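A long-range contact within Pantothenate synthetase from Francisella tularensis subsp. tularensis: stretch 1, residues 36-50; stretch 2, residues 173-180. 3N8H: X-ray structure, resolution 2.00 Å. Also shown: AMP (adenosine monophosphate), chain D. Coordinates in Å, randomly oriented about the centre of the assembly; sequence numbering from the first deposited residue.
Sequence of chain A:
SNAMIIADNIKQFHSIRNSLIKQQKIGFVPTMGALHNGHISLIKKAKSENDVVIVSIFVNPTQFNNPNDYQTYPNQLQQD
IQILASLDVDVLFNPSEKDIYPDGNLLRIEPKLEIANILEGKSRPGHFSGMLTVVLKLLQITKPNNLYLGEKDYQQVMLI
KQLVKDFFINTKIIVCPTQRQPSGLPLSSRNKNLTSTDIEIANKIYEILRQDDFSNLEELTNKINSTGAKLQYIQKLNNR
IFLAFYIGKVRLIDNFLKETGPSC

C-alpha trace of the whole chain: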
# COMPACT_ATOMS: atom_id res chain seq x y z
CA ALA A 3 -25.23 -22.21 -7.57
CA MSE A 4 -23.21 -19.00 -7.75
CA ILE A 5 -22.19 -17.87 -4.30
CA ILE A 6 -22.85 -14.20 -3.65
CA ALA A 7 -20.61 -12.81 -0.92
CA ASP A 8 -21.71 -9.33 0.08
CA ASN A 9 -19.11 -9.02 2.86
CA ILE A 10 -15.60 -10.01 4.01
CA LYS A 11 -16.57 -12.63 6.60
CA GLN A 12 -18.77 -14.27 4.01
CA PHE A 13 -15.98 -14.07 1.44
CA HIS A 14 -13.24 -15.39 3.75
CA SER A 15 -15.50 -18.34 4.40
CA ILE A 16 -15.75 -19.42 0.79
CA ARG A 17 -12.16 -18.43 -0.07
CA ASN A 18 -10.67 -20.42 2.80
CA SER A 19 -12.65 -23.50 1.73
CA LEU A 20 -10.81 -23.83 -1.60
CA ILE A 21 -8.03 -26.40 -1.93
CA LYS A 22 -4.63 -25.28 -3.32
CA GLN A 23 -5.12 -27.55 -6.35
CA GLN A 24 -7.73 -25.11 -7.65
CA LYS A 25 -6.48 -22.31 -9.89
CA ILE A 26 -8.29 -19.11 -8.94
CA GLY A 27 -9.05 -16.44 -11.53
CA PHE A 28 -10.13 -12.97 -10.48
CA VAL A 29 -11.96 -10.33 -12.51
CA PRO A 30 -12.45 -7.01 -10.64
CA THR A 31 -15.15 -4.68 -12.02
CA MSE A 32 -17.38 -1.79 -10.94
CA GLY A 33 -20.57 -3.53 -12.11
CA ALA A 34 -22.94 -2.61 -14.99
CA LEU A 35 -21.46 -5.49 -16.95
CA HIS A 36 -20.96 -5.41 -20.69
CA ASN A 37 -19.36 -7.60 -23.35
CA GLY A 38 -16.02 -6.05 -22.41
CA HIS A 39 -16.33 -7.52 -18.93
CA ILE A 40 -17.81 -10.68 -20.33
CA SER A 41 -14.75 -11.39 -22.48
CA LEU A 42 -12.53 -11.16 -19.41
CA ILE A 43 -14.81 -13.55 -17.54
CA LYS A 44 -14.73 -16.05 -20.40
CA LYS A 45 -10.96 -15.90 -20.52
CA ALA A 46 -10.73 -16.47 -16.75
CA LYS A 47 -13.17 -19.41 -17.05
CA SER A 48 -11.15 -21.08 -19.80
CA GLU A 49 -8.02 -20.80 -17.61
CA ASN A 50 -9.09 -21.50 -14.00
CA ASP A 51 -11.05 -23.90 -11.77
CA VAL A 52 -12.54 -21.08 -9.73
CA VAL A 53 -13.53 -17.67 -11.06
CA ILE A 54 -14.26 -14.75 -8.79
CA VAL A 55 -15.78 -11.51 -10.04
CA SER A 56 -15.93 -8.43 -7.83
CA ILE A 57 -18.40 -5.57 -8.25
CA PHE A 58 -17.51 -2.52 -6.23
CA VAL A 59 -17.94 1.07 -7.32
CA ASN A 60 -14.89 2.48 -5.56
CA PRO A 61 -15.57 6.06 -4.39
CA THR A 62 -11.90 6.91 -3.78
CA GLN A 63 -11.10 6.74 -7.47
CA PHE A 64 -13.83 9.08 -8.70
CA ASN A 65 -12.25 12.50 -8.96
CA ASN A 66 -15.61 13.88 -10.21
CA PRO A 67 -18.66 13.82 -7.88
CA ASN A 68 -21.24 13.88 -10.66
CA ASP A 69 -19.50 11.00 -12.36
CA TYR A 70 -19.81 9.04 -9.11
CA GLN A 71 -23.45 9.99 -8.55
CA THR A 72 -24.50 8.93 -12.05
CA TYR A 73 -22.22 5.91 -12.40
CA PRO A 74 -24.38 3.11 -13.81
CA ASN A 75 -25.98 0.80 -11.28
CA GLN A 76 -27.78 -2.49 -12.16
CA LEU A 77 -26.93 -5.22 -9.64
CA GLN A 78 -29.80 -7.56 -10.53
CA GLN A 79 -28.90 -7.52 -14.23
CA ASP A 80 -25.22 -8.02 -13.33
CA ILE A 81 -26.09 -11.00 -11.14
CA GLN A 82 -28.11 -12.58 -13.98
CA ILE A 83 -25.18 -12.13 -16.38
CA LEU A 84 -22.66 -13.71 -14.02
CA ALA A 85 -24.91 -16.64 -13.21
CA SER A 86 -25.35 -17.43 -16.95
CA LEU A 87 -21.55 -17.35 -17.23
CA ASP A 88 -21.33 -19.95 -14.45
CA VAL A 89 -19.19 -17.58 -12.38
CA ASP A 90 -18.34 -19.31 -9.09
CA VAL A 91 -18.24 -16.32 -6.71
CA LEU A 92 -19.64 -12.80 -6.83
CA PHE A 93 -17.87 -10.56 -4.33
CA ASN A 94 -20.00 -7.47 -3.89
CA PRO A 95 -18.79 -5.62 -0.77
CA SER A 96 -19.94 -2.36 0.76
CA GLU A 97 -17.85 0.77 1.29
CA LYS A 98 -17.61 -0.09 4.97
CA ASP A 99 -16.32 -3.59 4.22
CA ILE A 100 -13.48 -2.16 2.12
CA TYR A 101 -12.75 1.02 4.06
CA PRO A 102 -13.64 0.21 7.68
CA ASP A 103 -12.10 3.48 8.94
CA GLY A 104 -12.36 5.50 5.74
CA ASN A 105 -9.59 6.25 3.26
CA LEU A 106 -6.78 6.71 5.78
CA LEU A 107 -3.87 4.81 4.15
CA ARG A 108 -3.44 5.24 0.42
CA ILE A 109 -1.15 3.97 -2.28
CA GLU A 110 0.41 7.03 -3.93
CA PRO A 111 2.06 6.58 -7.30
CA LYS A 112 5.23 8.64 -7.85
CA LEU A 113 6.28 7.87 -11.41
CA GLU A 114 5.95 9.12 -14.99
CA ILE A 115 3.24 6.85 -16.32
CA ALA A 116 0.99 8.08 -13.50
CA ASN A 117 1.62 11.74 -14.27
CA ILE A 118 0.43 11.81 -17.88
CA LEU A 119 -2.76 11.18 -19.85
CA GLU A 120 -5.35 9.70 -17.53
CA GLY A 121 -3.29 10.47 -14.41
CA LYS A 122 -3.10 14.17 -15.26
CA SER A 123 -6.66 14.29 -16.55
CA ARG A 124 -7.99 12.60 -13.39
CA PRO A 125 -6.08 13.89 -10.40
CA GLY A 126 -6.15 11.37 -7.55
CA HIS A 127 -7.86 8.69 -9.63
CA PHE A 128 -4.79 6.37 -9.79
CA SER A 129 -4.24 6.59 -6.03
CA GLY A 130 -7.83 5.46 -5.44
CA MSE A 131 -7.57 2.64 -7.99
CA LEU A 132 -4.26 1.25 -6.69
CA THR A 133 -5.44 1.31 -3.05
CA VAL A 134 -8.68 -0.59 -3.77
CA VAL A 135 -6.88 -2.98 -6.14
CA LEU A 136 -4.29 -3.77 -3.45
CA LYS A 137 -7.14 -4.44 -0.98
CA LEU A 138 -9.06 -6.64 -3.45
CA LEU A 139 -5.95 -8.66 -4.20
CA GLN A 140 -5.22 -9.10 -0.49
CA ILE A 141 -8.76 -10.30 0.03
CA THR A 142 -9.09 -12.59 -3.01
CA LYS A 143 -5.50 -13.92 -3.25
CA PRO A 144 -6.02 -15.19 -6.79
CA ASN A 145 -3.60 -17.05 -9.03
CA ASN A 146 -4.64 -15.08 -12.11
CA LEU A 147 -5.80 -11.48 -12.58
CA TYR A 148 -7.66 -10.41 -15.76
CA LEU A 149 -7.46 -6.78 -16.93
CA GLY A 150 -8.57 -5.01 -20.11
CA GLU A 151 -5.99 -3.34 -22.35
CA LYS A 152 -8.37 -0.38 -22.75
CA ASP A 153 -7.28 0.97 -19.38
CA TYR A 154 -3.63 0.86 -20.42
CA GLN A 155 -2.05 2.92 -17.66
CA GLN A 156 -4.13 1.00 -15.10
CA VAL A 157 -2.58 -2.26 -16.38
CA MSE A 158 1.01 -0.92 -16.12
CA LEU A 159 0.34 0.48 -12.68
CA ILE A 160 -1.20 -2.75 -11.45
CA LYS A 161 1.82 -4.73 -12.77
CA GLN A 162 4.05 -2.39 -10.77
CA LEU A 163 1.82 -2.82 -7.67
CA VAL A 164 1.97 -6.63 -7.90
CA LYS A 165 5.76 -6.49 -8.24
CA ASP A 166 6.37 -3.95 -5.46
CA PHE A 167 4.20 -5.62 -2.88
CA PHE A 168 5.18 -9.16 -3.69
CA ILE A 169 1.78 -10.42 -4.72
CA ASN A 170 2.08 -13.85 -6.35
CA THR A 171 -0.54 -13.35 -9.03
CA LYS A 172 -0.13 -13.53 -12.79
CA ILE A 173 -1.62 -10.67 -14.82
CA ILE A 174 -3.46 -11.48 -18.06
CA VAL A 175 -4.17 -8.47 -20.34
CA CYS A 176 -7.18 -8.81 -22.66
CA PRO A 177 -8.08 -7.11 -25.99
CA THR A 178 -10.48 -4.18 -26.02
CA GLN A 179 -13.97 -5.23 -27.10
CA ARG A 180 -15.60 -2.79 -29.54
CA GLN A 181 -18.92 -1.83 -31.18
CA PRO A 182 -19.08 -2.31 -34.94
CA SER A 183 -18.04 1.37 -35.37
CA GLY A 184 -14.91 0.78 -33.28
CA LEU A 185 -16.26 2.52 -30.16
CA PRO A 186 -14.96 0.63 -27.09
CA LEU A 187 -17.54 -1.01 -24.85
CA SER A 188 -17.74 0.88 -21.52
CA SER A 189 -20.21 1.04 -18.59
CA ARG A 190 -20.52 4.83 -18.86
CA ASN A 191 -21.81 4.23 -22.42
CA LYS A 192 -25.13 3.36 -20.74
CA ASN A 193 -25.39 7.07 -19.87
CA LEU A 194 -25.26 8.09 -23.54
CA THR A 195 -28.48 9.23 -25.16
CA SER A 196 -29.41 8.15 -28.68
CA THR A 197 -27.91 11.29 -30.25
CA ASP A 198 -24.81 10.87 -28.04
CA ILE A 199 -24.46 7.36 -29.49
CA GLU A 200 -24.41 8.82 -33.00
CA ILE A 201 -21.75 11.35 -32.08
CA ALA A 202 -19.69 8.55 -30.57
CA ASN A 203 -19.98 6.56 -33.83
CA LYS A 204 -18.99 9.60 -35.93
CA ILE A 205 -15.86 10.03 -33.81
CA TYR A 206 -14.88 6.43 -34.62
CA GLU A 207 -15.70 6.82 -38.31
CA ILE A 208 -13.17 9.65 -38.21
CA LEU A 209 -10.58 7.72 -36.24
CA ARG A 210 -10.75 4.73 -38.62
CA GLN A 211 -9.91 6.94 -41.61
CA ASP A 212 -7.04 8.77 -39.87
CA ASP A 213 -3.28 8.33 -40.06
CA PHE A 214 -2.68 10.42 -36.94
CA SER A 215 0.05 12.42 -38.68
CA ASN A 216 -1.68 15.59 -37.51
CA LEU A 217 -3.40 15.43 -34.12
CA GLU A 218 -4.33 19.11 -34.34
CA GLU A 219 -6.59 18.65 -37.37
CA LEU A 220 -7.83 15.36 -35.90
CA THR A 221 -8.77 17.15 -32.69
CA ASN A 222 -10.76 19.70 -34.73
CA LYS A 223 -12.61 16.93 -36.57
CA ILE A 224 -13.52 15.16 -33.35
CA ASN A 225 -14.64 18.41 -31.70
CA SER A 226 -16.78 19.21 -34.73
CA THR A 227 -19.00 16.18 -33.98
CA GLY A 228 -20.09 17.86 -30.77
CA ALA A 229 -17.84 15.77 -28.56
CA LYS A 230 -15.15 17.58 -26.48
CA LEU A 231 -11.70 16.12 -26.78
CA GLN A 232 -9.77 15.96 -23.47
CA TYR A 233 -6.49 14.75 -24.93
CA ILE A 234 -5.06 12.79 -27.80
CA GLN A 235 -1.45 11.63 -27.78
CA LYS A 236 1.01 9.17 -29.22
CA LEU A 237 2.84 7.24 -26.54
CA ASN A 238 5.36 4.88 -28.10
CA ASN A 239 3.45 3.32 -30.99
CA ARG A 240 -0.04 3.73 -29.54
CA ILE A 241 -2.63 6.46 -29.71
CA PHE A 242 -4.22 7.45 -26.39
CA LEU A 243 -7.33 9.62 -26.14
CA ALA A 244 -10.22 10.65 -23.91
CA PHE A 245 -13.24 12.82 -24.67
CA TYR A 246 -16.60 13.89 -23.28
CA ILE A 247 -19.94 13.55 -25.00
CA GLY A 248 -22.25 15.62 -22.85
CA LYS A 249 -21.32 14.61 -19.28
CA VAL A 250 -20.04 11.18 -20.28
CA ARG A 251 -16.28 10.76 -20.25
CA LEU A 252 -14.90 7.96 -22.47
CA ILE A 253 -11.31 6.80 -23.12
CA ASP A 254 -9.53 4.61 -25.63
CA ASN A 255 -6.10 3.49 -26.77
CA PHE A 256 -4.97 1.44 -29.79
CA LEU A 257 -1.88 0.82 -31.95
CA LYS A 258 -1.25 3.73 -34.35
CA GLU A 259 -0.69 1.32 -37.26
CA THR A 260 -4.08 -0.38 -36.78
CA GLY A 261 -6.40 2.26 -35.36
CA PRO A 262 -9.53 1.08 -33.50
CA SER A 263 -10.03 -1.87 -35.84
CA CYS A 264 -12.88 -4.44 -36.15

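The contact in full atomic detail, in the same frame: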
# COMPACT_ATOMS: atom_id res chain seq x y z
N HIS A 36 -20.77 -5.35 -19.27
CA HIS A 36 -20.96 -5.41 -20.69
C HIS A 36 -20.04 -6.48 -21.31
O HIS A 36 -19.30 -7.20 -20.61
CB HIS A 36 -20.68 -4.04 -21.29
CG HIS A 36 -19.36 -3.47 -20.87
ND1 HIS A 36 -18.16 -4.02 -21.25
CD2 HIS A 36 -19.06 -2.39 -20.10
CE1 HIS A 36 -17.17 -3.31 -20.74
NE2 HIS A 36 -17.69 -2.31 -20.04
N ASN A 37 -20.14 -6.61 -22.62
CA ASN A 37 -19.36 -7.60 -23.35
C ASN A 37 -17.85 -7.47 -23.13
O ASN A 37 -17.11 -8.46 -23.22
CB ASN A 37 -19.74 -7.58 -24.83
CG ASN A 37 -21.06 -8.28 -25.11
OD1 ASN A 37 -21.56 -9.04 -24.28
ND2 ASN A 37 -21.62 -8.06 -26.29
N GLY A 38 -17.40 -6.25 -22.82
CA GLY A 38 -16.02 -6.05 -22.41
C GLY A 38 -15.74 -6.92 -21.19
O GLY A 38 -14.86 -7.79 -21.21
N HIS A 39 -16.50 -6.71 -20.13
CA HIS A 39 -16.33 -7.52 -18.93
C HIS A 39 -16.51 -8.99 -19.23
O HIS A 39 -15.81 -9.86 -18.68
CB HIS A 39 -17.33 -7.13 -17.85
CG HIS A 39 -17.26 -5.70 -17.42
ND1 HIS A 39 -18.29 -4.81 -17.64
CD2 HIS A 39 -16.28 -5.01 -16.78
CE1 HIS A 39 -17.95 -3.63 -17.14
NE2 HIS A 39 -16.75 -3.73 -16.60
N ILE A 40 -17.47 -9.29 -20.09
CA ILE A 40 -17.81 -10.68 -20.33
C ILE A 40 -16.63 -11.42 -20.98
O ILE A 40 -16.40 -12.60 -20.68
CB ILE A 40 -19.06 -10.79 -21.21
CG1 ILE A 40 -20.28 -10.32 -20.41
CG2 ILE A 40 -19.25 -12.23 -21.68
CD1 ILE A 40 -21.59 -10.32 -21.25
N SER A 41 -15.85 -10.72 -21.80
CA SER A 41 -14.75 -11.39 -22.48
C SER A 41 -13.69 -11.74 -21.45
O SER A 41 -13.08 -12.81 -21.52
CB SER A 41 -14.16 -10.53 -23.60
OG SER A 41 -13.61 -9.34 -23.09
N LEU A 42 -13.49 -10.86 -20.48
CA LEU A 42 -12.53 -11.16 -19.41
C LEU A 42 -12.98 -12.38 -18.61
O LEU A 42 -12.19 -13.28 -18.30
CB LEU A 42 -12.31 -9.97 -18.49
CG LEU A 42 -11.25 -8.92 -18.86
CD1 LEU A 42 -11.43 -8.39 -20.28
CD2 LEU A 42 -11.28 -7.76 -17.88
N ILE A 43 -14.26 -12.41 -18.29
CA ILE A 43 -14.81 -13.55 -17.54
C ILE A 43 -14.63 -14.87 -18.27
O ILE A 43 -14.24 -15.86 -17.67
CB ILE A 43 -16.25 -13.32 -17.15
CG1 ILE A 43 -16.30 -12.23 -16.08
CG2 ILE A 43 -16.86 -14.60 -16.56
CD1 ILE A 43 -17.58 -11.40 -16.11
N LYS A 44 -14.89 -14.86 -19.58
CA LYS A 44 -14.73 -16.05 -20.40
C LYS A 44 -13.27 -16.51 -20.45
O LYS A 44 -12.98 -17.70 -20.37
CB LYS A 44 -15.27 -15.80 -21.80
CG LYS A 44 -16.78 -15.83 -21.87
CD LYS A 44 -17.27 -15.57 -23.28
CE LYS A 44 -18.74 -15.96 -23.40
NZ LYS A 44 -19.30 -15.42 -24.67
N LYS A 45 -12.36 -15.56 -20.55
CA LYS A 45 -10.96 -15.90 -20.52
C LYS A 45 -10.57 -16.55 -19.18
O LYS A 45 -9.94 -17.61 -19.16
CB LYS A 45 -10.11 -14.65 -20.77
CG LYS A 45 -8.63 -14.94 -20.94
CD LYS A 45 -8.35 -15.70 -22.24
CE LYS A 45 -6.86 -16.05 -22.35
NZ LYS A 45 -6.59 -17.17 -23.30
N ALA A 46 -10.93 -15.90 -18.07
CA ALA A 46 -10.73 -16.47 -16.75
C ALA A 46 -11.32 -17.89 -16.64
O ALA A 46 -10.68 -18.81 -16.11
CB ALA A 46 -11.29 -15.56 -15.67
N LYS A 47 -12.52 -18.09 -17.18
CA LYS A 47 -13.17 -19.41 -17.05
C LYS A 47 -12.42 -20.48 -17.82
O LYS A 47 -12.32 -21.63 -17.37
CB LYS A 47 -14.64 -19.38 -17.49
CG LYS A 47 -15.60 -18.77 -16.47
CD LYS A 47 -15.92 -19.74 -15.31
CE LYS A 47 -16.78 -20.92 -15.76
NZ LYS A 47 -17.17 -21.76 -14.58
N SER A 48 -11.87 -20.12 -18.98
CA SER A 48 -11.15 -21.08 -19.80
C SER A 48 -9.78 -21.44 -19.20
O SER A 48 -9.12 -22.34 -19.70
CB SER A 48 -10.92 -20.51 -21.19
OG SER A 48 -9.90 -19.52 -21.14
N GLU A 49 -9.38 -20.72 -18.15
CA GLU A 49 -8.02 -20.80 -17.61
C GLU A 49 -7.94 -21.16 -16.12
O GLU A 49 -6.84 -21.29 -15.57
CB GLU A 49 -7.28 -19.46 -17.85
CG GLU A 49 -6.64 -19.36 -19.21
CD GLU A 49 -5.77 -18.13 -19.37
OE1 GLU A 49 -5.68 -17.34 -18.41
OE2 GLU A 49 -5.18 -17.94 -20.45
N ASN A 50 -9.08 -21.31 -15.46
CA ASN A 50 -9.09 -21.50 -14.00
C ASN A 50 -10.19 -22.46 -13.55
O ASN A 50 -11.16 -22.68 -14.27
CB ASN A 50 -9.25 -20.16 -13.28
CG ASN A 50 -8.09 -19.20 -13.56
OD1 ASN A 50 -7.09 -19.16 -12.82
ND2 ASN A 50 -8.24 -18.39 -14.59
N ILE A 173 -0.71 -11.62 -14.18
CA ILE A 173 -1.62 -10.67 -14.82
C ILE A 173 -1.82 -10.99 -16.30
O ILE A 173 -0.85 -11.05 -17.05
CB ILE A 173 -1.14 -9.23 -14.64
CG1 ILE A 173 -1.33 -8.83 -13.18
CG2 ILE A 173 -1.91 -8.26 -15.57
CD1 ILE A 173 -0.37 -7.79 -12.71
N ILE A 174 -3.07 -11.20 -16.68
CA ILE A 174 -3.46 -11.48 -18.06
C ILE A 174 -4.18 -10.25 -18.66
O ILE A 174 -5.25 -9.87 -18.20
CB ILE A 174 -4.42 -12.70 -18.12
CG1 ILE A 174 -3.79 -13.93 -17.46
CG2 ILE A 174 -4.78 -13.01 -19.58
CD1 ILE A 174 -3.71 -13.86 -15.94
N VAL A 175 -3.57 -9.62 -19.67
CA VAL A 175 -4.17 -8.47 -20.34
C VAL A 175 -5.01 -8.92 -21.54
O VAL A 175 -4.58 -9.75 -22.33
CB VAL A 175 -3.09 -7.48 -20.83
CG1 VAL A 175 -3.72 -6.22 -21.39
CG2 VAL A 175 -2.16 -7.15 -19.67
N CYS A 176 -6.20 -8.34 -21.68
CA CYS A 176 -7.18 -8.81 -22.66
C CYS A 176 -7.58 -7.70 -23.63
O CYS A 176 -7.70 -6.55 -23.23
CB CYS A 176 -8.42 -9.34 -21.93
SG CYS A 176 -8.07 -10.73 -20.79
N PRO A 177 -7.85 -8.06 -24.90
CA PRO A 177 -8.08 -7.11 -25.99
C PRO A 177 -9.35 -6.32 -25.75
O PRO A 177 -10.32 -6.84 -25.20
CB PRO A 177 -8.30 -8.02 -27.23
CG PRO A 177 -7.90 -9.35 -26.84
CD PRO A 177 -8.00 -9.46 -25.35
N THR A 178 -9.34 -5.08 -26.18
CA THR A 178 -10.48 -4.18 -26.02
C THR A 178 -11.65 -4.60 -26.94
O THR A 178 -11.50 -4.70 -28.16
CB THR A 178 -10.08 -2.73 -26.30
OG1 THR A 178 -9.14 -2.31 -25.30
CG2 THR A 178 -11.31 -1.79 -26.26
N GLN A 179 -12.79 -4.89 -26.33
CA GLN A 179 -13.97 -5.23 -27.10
C GLN A 179 -14.63 -3.95 -27.60
O GLN A 179 -14.76 -2.98 -26.85
CB GLN A 179 -14.97 -6.04 -26.27
CG GLN A 179 -14.39 -7.34 -25.73
CD GLN A 179 -13.80 -8.19 -26.84
OE1 GLN A 179 -14.52 -8.72 -27.67
NE2 GLN A 179 -12.48 -8.28 -26.89
N ARG A 180 -15.10 -3.98 -28.86
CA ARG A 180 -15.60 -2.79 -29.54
C ARG A 180 -16.98 -3.01 -30.19
O ARG A 180 -17.33 -4.13 -30.60
CB ARG A 180 -14.57 -2.36 -30.61
CG ARG A 180 -13.19 -2.01 -30.03
CD ARG A 180 -12.14 -1.56 -31.07
NE ARG A 180 -10.86 -1.27 -30.39
CZ ARG A 180 -10.59 -0.13 -29.77
NH1 ARG A 180 -11.50 0.85 -29.77
NH2 ARG A 180 -9.42 0.05 -29.16
P AMP D . -14.45 -1.15 -15.11
O1P AMP D . -15.64 -1.97 -14.61
O2P AMP D . -14.72 -0.22 -16.25
O3P AMP D . -13.67 -0.52 -14.02
O5' AMP D . -13.55 -2.27 -15.86
C5' AMP D . -13.26 -3.54 -15.27
C4' AMP D . -12.26 -4.29 -16.12
O4' AMP D . -12.84 -4.52 -17.45
C3' AMP D . -10.93 -3.55 -16.35
O3' AMP D . -9.85 -4.49 -16.44
C2' AMP D . -11.16 -2.90 -17.71
O2' AMP D . -9.99 -2.53 -18.43
C1' AMP D . -11.97 -3.98 -18.42
N9 AMP D . -12.70 -3.45 -19.58
C8 AMP D . -13.52 -2.37 -19.58
N7 AMP D . -14.01 -2.14 -20.83
C5 AMP D . -13.47 -3.08 -21.65
C6 AMP D . -13.58 -3.40 -23.09
N6 AMP D . -14.34 -2.64 -23.89
N1 AMP D . -12.89 -4.45 -23.58
C2 AMP D . -12.10 -5.18 -22.76
N3 AMP D . -11.96 -4.96 -21.43
C4 AMP D . -12.62 -3.93 -20.83
O HOH W 1 -11.02 -9.22 -24.24

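No direct hydrogen bond joins these two stretches; a nucleotide and a water do the polar bridging. AMP lies between them: His39 NE2 on the helix donates to the phosphate atom O1P (2.9 Å), while the backbone of Gln179 reads the adenine edge, its N donating to AMP N1 (2.8 Å) and its O accepting from AMP N6 (3.0 Å). Water 1 donates to both Ser41 OG (2.8 Å) and Pro177 O (2.7 Å).

The helix from Asn37 runs at 137° to strand 173-176, their axes approaching to 9.6 Å. The backbones come nearer beyond the strand, where the CA atoms of Gly38 and Gln179 are 5.2 Å apart. Glycine suits this turn of helix: an ideal CB would lie 2.4 Å from CE1 of His36, whose ring caps the helix by accepting a weak bond from Gly38 N. The methylenes of Gln179 cover this surface, with CG 3.9 Å from Gly38 CA and 3.4 Å from Ser41 OG; its amide turns back, NE2 donating to Pro177 O (3.1 Å).

Farther along, Leu42 CD1 packs on Cys176 CB (3.6 Å), a small side chain in a buried apolar contact. Lys45 adds its aliphatic CG, 4.2 Å from Cys176 SG, while its NZ forms a salt bridge with Glu49 OE2 (3.3 Å).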